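Local structure of ABC transporter substrate binding protein (Ribose) (Agrobacterium vitis, 4WUT) at residues A218-A223 against D245-L250; A261-G266 against T293-V298. The protein probably serves as the solute-binding protein of a sugar ABC transporter and holds beta-D-fucopyranose in its cleft. One frame throughout, in Å; residues are numbered along the deposited sequence.

Contact 1: A218-A223 against D245-L250. With FCB (beta-D-fucopyranose), chain E.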
ATOM      1  N   ALA A 218      -0.458  -4.908  -7.935  1.00  7.26           N
ATOM      2  CA  ALA A 218       0.222  -4.818  -6.653  1.00  9.19           C
ATOM      3  C   ALA A 218      -0.278  -3.782  -5.661  1.00  8.13           C
ATOM      4  O   ALA A 218       0.267  -3.660  -4.566  1.00  9.78           O
ATOM      5  CB  ALA A 218       1.726  -4.651  -6.887  1.00  9.00           C
ATOM      6  N   ASN A 219      -1.279  -2.996  -6.034  1.00  7.30           N
ATOM      7  CA  ASN A 219      -1.959  -2.135  -5.081  1.00  7.32           C
ATOM      8  C   ASN A 219      -3.401  -1.865  -5.511  1.00  8.53           C
ATOM      9  O   ASN A 219      -3.849  -2.321  -6.571  1.00  7.52           O
ATOM     10  CB  ASN A 219      -1.188  -0.829  -4.810  1.00  9.03           C
ATOM     11  CG  ASN A 219      -1.378   0.234  -5.883  1.00  9.57           C
ATOM     12  OD1 ASN A 219      -1.797  -0.024  -7.012  1.00  9.24           O
ATOM     13  ND2 ASN A 219      -1.035   1.462  -5.527  1.00  8.87           N
ATOM     14  N   GLU A 220      -4.100  -1.121  -4.677  1.00  9.80           N
ATOM     15  CA  GLU A 220      -5.540  -0.937  -4.836  1.00 10.22           C
ATOM     16  C   GLU A 220      -5.955  -0.430  -6.237  1.00 10.49           C
ATOM     17  O   GLU A 220      -6.701  -1.114  -6.955  1.00  8.82           O
ATOM     18  CB  GLU A 220      -6.105  -0.060  -3.710  1.00  9.41           C
ATOM     19  CG  GLU A 220      -7.611   0.171  -3.816  1.00 11.02           C
ATOM     20  CD  GLU A 220      -8.103   1.191  -2.792  1.00 16.35           C
ATOM     21  OE1 GLU A 220      -7.761   2.388  -2.922  1.00 17.03           O
ATOM     22  OE2 GLU A 220      -8.803   0.806  -1.838  1.00 16.64           O
ATOM     23  N   PRO A 221      -5.472   0.755  -6.650  1.00  8.29           N
ATOM     24  CA  PRO A 221      -5.946   1.225  -7.951  1.00  9.57           C
ATOM     25  C   PRO A 221      -5.467   0.348  -9.110  1.00  9.20           C
ATOM     26  O   PRO A 221      -6.153   0.215 -10.126  1.00  9.32           O
ATOM     27  CB  PRO A 221      -5.354   2.628  -8.059  1.00  9.46           C
ATOM     28  CG  PRO A 221      -4.162   2.600  -7.119  1.00 10.22           C
ATOM     29  CD  PRO A 221      -4.641   1.768  -5.987  1.00  9.35           C
ATOM     30  N   THR A 222      -4.302  -0.258  -8.971  1.00  7.78           N
ATOM     31  CA  THR A 222      -3.758  -1.054 -10.053  1.00  8.34           C
ATOM     32  C   THR A 222      -4.609  -2.310 -10.193  1.00  8.31           C
ATOM     33  O   THR A 222      -4.933  -2.729 -11.299  1.00  9.32           O
ATOM     34  CB  THR A 222      -2.276  -1.394  -9.825  1.00  7.33           C
ATOM     35  OG1 THR A 222      -1.510  -0.190  -9.665  1.00  8.97           O
ATOM     36  CG2 THR A 222      -1.728  -2.194 -10.940  1.00  9.25           C
ATOM     37  N   ALA A 223      -4.958  -2.900  -9.054  1.00  6.75           N
ATOM     38  CA  ALA A 223      -5.744  -4.129  -9.090  1.00  7.84           C
ATOM     39  C   ALA A 223      -7.154  -3.884  -9.579  1.00  7.87           C
ATOM     40  O   ALA A 223      -7.744  -4.749 -10.242  1.00  9.16           O
ATOM     41  CB  ALA A 223      -5.751  -4.761  -7.703  1.00  9.53           C
ATOM     42  N   ASP A 245      -5.268  -5.203  -1.587  1.00 11.65           N
ATOM     43  CA  ASP A 245      -6.171  -4.294  -0.929  1.00 11.46           C
ATOM     44  C   ASP A 245      -7.629  -4.767  -1.012  1.00 13.78           C
ATOM     45  O   ASP A 245      -7.919  -5.798  -1.616  1.00 13.48           O
ATOM     46  CB  ASP A 245      -5.923  -2.848  -1.377  1.00  8.88           C
ATOM     47  CG  ASP A 245      -4.532  -2.373  -1.011  1.00  9.48           C
ATOM     48  OD1 ASP A 245      -4.138  -2.588   0.156  1.00 10.84           O
ATOM     49  OD2 ASP A 245      -3.830  -1.830  -1.876  1.00 10.53           O
ATOM     50  N   GLY A 246      -8.526  -4.047  -0.356  1.00 11.94           N
ATOM     51  CA  GLY A 246      -9.789  -4.633   0.024  1.00 14.19           C
ATOM     52  C   GLY A 246     -10.992  -3.719   0.001  1.00 14.66           C
ATOM     53  O   GLY A 246     -11.869  -3.842   0.850  1.00 15.27           O
ATOM     54  N   ASN A 247     -11.048  -2.794  -0.957  1.00 13.49           N
ATOM     55  CA  ASN A 247     -12.233  -1.952  -1.028  1.00 12.58           C
ATOM     56  C   ASN A 247     -13.409  -2.685  -1.667  1.00 15.18           C
ATOM     57  O   ASN A 247     -13.311  -3.867  -1.976  1.00 14.36           O
ATOM     58  CB  ASN A 247     -11.921  -0.647  -1.762  1.00 14.06           C
ATOM     59  CG  ASN A 247     -11.955  -0.784  -3.257  1.00 13.26           C
ATOM     60  OD1 ASN A 247     -11.842  -1.869  -3.828  1.00 14.33           O
ATOM     61  ND2 ASN A 247     -12.078   0.363  -3.928  1.00 18.88           N
ATOM     62  N   GLN A 248     -14.509  -1.979  -1.880  1.00 14.63           N
ATOM     63  CA  GLN A 248     -15.721  -2.615  -2.414  1.00 18.51           C
ATOM     64  C   GLN A 248     -15.494  -3.241  -3.801  1.00 18.86           C
ATOM     65  O   GLN A 248     -15.954  -4.353  -4.070  1.00 19.13           O
ATOM     66  CB  GLN A 248     -16.872  -1.610  -2.457  1.00 23.92           C
ATOM     67  CG  GLN A 248     -17.297  -1.089  -1.088  1.00 33.67           C
ATOM     68  CD  GLN A 248     -17.678  -2.196  -0.122  1.00 38.98           C
ATOM     69  OE1 GLN A 248     -18.494  -3.073  -0.440  1.00 39.10           O
ATOM     70  NE2 GLN A 248     -17.092  -2.160   1.071  1.00 35.45           N
ATOM     71  N   ASP A 249     -14.781  -2.557  -4.690  1.00 17.23           N
ATOM     72  CA  ASP A 249     -14.559  -3.105  -6.031  1.00 15.21           C
ATOM     73  C   ASP A 249     -13.794  -4.429  -5.957  1.00 15.73           C
ATOM     74  O   ASP A 249     -14.080  -5.372  -6.678  1.00 13.68           O
ATOM     75  CB  ASP A 249     -13.742  -2.156  -6.908  1.00 15.29           C
ATOM     76  CG  ASP A 249     -14.395  -0.809  -7.097  1.00 23.88           C
ATOM     77  OD1 ASP A 249     -15.189  -0.672  -8.036  1.00 28.13           O
ATOM     78  OD2 ASP A 249     -14.089   0.126  -6.329  1.00 28.29           O
ATOM     79  N   LEU A 250     -12.758  -4.466  -5.138  1.00 13.44           N
ATOM     80  CA  LEU A 250     -11.934  -5.659  -5.024  1.00 12.85           C
ATOM     81  C   LEU A 250     -12.693  -6.803  -4.342  1.00 13.13           C
ATOM     82  O   LEU A 250     -12.584  -7.961  -4.758  1.00 13.35           O
ATOM     83  CB  LEU A 250     -10.620  -5.324  -4.313  1.00 12.96           C
ATOM     84  CG  LEU A 250      -9.750  -4.355  -5.127  1.00 12.25           C
ATOM     85  CD1 LEU A 250      -8.609  -3.784  -4.299  1.00 15.19           C
ATOM     86  CD2 LEU A 250      -9.222  -5.077  -6.340  1.00 13.78           C
TER
HETATM   87  C1  FCB E 404      -1.543   0.348  -0.937  1.00  6.39           C
HETATM   88  C2  FCB E 404      -0.080   0.728  -0.749  1.00 12.22           C
HETATM   89  C3  FCB E 404       0.082   2.137  -0.569  1.00 13.19           C
HETATM   90  C4  FCB E 404      -0.613   2.921  -1.714  1.00 13.17           C
HETATM   91  C5  FCB E 404      -2.066   2.375  -1.764  1.00 12.00           C
HETATM   92  C6  FCB E 404      -2.918   3.061  -2.872  1.00 13.06           C
HETATM   93  O1  FCB E 404      -1.535  -0.919  -1.399  1.00 10.01           O
HETATM   94  O2  FCB E 404       0.365   0.040   0.453  1.00 11.33           O
HETATM   95  O3  FCB E 404       1.510   2.392  -0.559  1.00 13.33           O
HETATM   96  O4  FCB E 404       0.091   2.756  -2.971  1.00 15.67           O
HETATM   97  O5  FCB E 404      -2.062   1.047  -2.059  1.00 14.30           O
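The sugar site of this periplasmic binding protein is lined here by two loops, each leaving a parallel strand and entering a helix: E220 and D245 meet beside the fucose. D245 OD2 lies 2.9 Å from E220 N. The same oxygen, D245 OD2, accepts from the fucose hydroxyl FCB O1 at 2.5 Å. A second hold comes from N219, whose ND2 donates to the sugar O4 at 3.1 Å (158°). The amide is fixed from behind, because N219 is the N-cap of helix 220-232: its OD1 accepts from T222 N and T222 OG1, which arrive from opposite faces of the amide plane. N247 is likewise the N-cap of helix 248-255, its OD1 taking L250 N in a nearly straight bond (167°). Both caps sit at strand ends of an alpha/beta fold, where the binding loops form. With CG anti to its backbone N (chi1 -180°), E220 extends across N247 at about a right angle, so that OE2 comes 3.4 Å from N247 CB; this carboxylate oxygen also bonds Y313 and T36, while OE1 takes F37 N. Between the first turns of the two helices, L250 CD2 rests on A223 CB at 3.7 Å.

Contact 2: A261-G266 against T293-V298. With FCB (beta-D-fucopyranose), chain E.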
ATOM      1  N   ALA A 261      -7.659 -13.993  -5.523  1.00 12.99           N
ATOM      2  CA  ALA A 261      -7.333 -13.548  -4.169  1.00 12.87           C
ATOM      3  C   ALA A 261      -6.953 -12.092  -4.192  1.00 14.50           C
ATOM      4  O   ALA A 261      -6.552 -11.558  -5.237  1.00 12.71           O
ATOM      5  CB  ALA A 261      -6.200 -14.376  -3.578  1.00 16.07           C
ATOM      6  N   THR A 262      -7.094 -11.442  -3.047  1.00 12.01           N
ATOM      7  CA  THR A 262      -6.480 -10.135  -2.864  1.00 11.27           C
ATOM      8  C   THR A 262      -5.839 -10.097  -1.479  1.00 12.01           C
ATOM      9  O   THR A 262      -6.421 -10.600  -0.518  1.00 12.67           O
ATOM     10  CB  THR A 262      -7.500  -8.980  -3.109  1.00 13.86           C
ATOM     11  OG1 THR A 262      -6.806  -7.722  -3.139  1.00 13.35           O
ATOM     12  CG2 THR A 262      -8.577  -8.940  -2.063  1.00 14.26           C
ATOM     13  N   VAL A 263      -4.628  -9.518  -1.396  1.00 10.78           N
ATOM     14  CA  VAL A 263      -3.880  -9.458  -0.147  1.00 12.17           C
ATOM     15  C   VAL A 263      -4.235  -8.139   0.535  1.00 11.15           C
ATOM     16  O   VAL A 263      -3.935  -7.054   0.009  1.00 10.92           O
ATOM     17  CB  VAL A 263      -2.349  -9.556  -0.390  1.00 12.18           C
ATOM     18  CG1 VAL A 263      -1.577  -9.539   0.914  1.00 12.68           C
ATOM     19  CG2 VAL A 263      -2.000 -10.799  -1.216  1.00 14.68           C
ATOM     20  N   VAL A 264      -4.832  -8.229   1.708  1.00 12.53           N
ATOM     21  CA  VAL A 264      -5.413  -7.082   2.370  1.00 12.56           C
ATOM     22  C   VAL A 264      -4.595  -6.709   3.597  1.00 12.69           C
ATOM     23  O   VAL A 264      -4.267  -7.551   4.436  1.00 13.55           O
ATOM     24  CB  VAL A 264      -6.891  -7.346   2.764  1.00 12.99           C
ATOM     25  CG1 VAL A 264      -7.528  -6.082   3.321  1.00 14.92           C
ATOM     26  CG2 VAL A 264      -7.678  -7.852   1.549  1.00 11.82           C
ATOM     27  N   GLN A 265      -4.292  -5.416   3.686  1.00 12.47           N
ATOM     28  CA  GLN A 265      -3.441  -4.841   4.724  1.00 10.95           C
ATOM     29  C   GLN A 265      -4.240  -4.280   5.905  1.00 12.03           C
ATOM     30  O   GLN A 265      -5.466  -4.225   5.879  1.00 14.79           O
ATOM     31  CB  GLN A 265      -2.582  -3.721   4.132  1.00 10.40           C
ATOM     32  CG  GLN A 265      -1.857  -4.083   2.885  1.00 10.76           C
ATOM     33  CD  GLN A 265      -1.035  -2.920   2.402  1.00  9.28           C
ATOM     34  OE1 GLN A 265       0.039  -2.639   2.940  1.00 10.97           O
ATOM     35  NE2 GLN A 265      -1.547  -2.209   1.435  1.00 10.10           N
ATOM     36  N   GLY A 266      -3.535  -3.882   6.957  1.00 12.77           N
ATOM     37  CA  GLY A 266      -4.162  -3.269   8.118  1.00 17.50           C
ATOM     38  C   GLY A 266      -4.205  -1.759   7.984  1.00 14.20           C
ATOM     39  O   GLY A 266      -3.586  -1.013   8.761  1.00 14.26           O
ATOM     40  N   THR A 293       1.636  -4.422  10.774  1.00 15.76           N
ATOM     41  CA  THR A 293       0.195  -4.176  10.852  1.00 15.01           C
ATOM     42  C   THR A 293      -0.623  -5.309  10.231  1.00 20.40           C
ATOM     43  O   THR A 293      -1.850  -5.249  10.201  1.00 18.94           O
ATOM     44  CB  THR A 293      -0.184  -2.811  10.239  1.00 15.61           C
ATOM     45  OG1 THR A 293       0.537  -2.609   9.016  1.00 15.42           O
ATOM     46  CG2 THR A 293       0.170  -1.665  11.201  1.00 16.20           C
ATOM     47  N   GLY A 294       0.066  -6.342   9.748  1.00 17.07           N
ATOM     48  CA  GLY A 294      -0.553  -7.616   9.426  1.00 16.03           C
ATOM     49  C   GLY A 294      -1.116  -7.714   8.022  1.00 18.00           C
ATOM     50  O   GLY A 294      -1.259  -6.724   7.343  1.00 17.14           O
ATOM     51  N   VAL A 295      -1.461  -8.931   7.603  1.00 18.55           N
ATOM     52  CA  VAL A 295      -2.087  -9.137   6.312  1.00 17.47           C
ATOM     53  C   VAL A 295      -3.028 -10.317   6.383  1.00 15.51           C
ATOM     54  O   VAL A 295      -2.853 -11.237   7.202  1.00 16.87           O
ATOM     55  CB  VAL A 295      -1.068  -9.421   5.180  1.00 26.59           C
ATOM     56  CG1 VAL A 295      -0.370  -8.155   4.772  1.00 30.31           C
ATOM     57  CG2 VAL A 295      -0.081 -10.508   5.606  1.00 32.88           C
ATOM     58  N   VAL A 296      -4.028 -10.280   5.516  1.00 16.82           N
ATOM     59  CA  VAL A 296      -4.922 -11.402   5.304  1.00 18.72           C
ATOM     60  C   VAL A 296      -5.071 -11.616   3.801  1.00 18.76           C
ATOM     61  O   VAL A 296      -5.373 -10.680   3.054  1.00 17.70           O
ATOM     62  CB  VAL A 296      -6.301 -11.130   5.913  1.00 17.16           C
ATOM     63  CG1 VAL A 296      -7.239 -12.346   5.712  1.00 22.89           C
ATOM     64  CG2 VAL A 296      -6.171 -10.794   7.383  1.00 25.68           C
ATOM     65  N   VAL A 297      -4.847 -12.846   3.347  1.00 16.16           N
ATOM     66  CA  VAL A 297      -5.102 -13.185   1.955  1.00 15.84           C
ATOM     67  C   VAL A 297      -6.566 -13.551   1.853  1.00 16.23           C
ATOM     68  O   VAL A 297      -7.001 -14.572   2.386  1.00 16.93           O
ATOM     69  CB  VAL A 297      -4.217 -14.345   1.467  1.00 17.40           C
ATOM     70  CG1 VAL A 297      -4.561 -14.706   0.031  1.00 20.07           C
ATOM     71  CG2 VAL A 297      -2.735 -13.953   1.572  1.00 18.29           C
ATOM     72  N   VAL A 298      -7.318 -12.703   1.167  1.00 15.53           N
ATOM     73  CA  VAL A 298      -8.762 -12.831   1.080  1.00 15.99           C
ATOM     74  C   VAL A 298      -9.146 -13.503  -0.235  1.00 16.05           C
ATOM     75  O   VAL A 298      -8.738 -13.062  -1.317  1.00 15.62           O
ATOM     76  CB  VAL A 298      -9.444 -11.447   1.153  1.00 15.90           C
ATOM     77  CG1 VAL A 298     -10.909 -11.577   0.840  1.00 16.49           C
ATOM     78  CG2 VAL A 298      -9.255 -10.801   2.514  1.00 16.01           C
TER
HETATM   79  C1  FCB E 404      -1.543   0.348  -0.937  1.00  6.39           C
HETATM   80  C2  FCB E 404      -0.080   0.728  -0.749  1.00 12.22           C
HETATM   81  C3  FCB E 404       0.082   2.137  -0.569  1.00 13.19           C
HETATM   82  C4  FCB E 404      -0.613   2.921  -1.714  1.00 13.17           C
HETATM   83  C5  FCB E 404      -2.066   2.375  -1.764  1.00 12.00           C
HETATM   84  C6  FCB E 404      -2.918   3.061  -2.872  1.00 13.06           C
HETATM   85  O1  FCB E 404      -1.535  -0.919  -1.399  1.00 10.01           O
HETATM   86  O2  FCB E 404       0.365   0.040   0.453  1.00 11.33           O
HETATM   87  O3  FCB E 404       1.510   2.392  -0.559  1.00 13.33           O
HETATM   88  O4  FCB E 404       0.091   2.756  -2.971  1.00 15.67           O
HETATM   89  O5  FCB E 404      -2.062   1.047  -2.059  1.00 14.30           O
HETATM   90  O   HOH W   1      -0.708  -4.153   7.113  1.00 12.34           O
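T262 and V298 pair through their backbones in both directions, T262 N to V298 O at 2.9 Å and V298 N to T262 O at 2.8 Å. V264 and V296 repeat the arrangement with well-aligned bonds, the N-H...O angle from V264 N to V296 O being 167°. These are the hydrogen-bonded pairs of an antiparallel strand pair within the mixed central sheet, 261-265 against 295-298, whose directions differ by 162°. V263 and V297 form the non-hydrogen-bonded pair between them. On the face carrying T262, V264, V296 and V298, the side chains of T262 and V298 run side by side, and V264 CG2 presses on V298 CG2 at 3.5 Å, tighter than ordinary carbon contact. V263, V295 and V297 occupy the other face; V263 CG1 meets V295 CG1 and V263 CG2 meets V297 CG2, and helix 133-148 packs over these valines.

Further out, the T262 hydroxyl bonds D245 O, tying the pair to the neighbouring parallel strand's loop. Q265, at the pocket end, carries an extended chain beyond CG that delivers its amide to the fucose, NE2 donating to O2 in a nearly straight bond (167°). T131 OG1 bonds Q265 OE1, and D245 OD1 bonds NE2, so both ends of the amide are held. Past the paired residues the two segments are joined through a water, which accepts from G266 N at 2.8 Å, donates to G294 O, and lies 2.7 Å from T293 OG1.

Contact 1 closes before contact 2 opens along the chain, and helix 248-255 leads from one into strand 261-265 of the other. Their centres lie 11 Å apart. In the sheet, strand 240-244, which runs into 245-250, is flanked by 214-217 and 261-265, and 290-298 follows antiparallel beyond. The contacts touch directly: D245 N lies 2.8 Å from V263 O, a probable backbone hydrogen bond, and G246 CA packs on V264 CG2 at 4.1 Å. Polar groups at the ends of successive strands (N219, D245, Q265) thus converge on one fucose, while K31, E65, D114, S165 and R169 supply further hydrogen bonds.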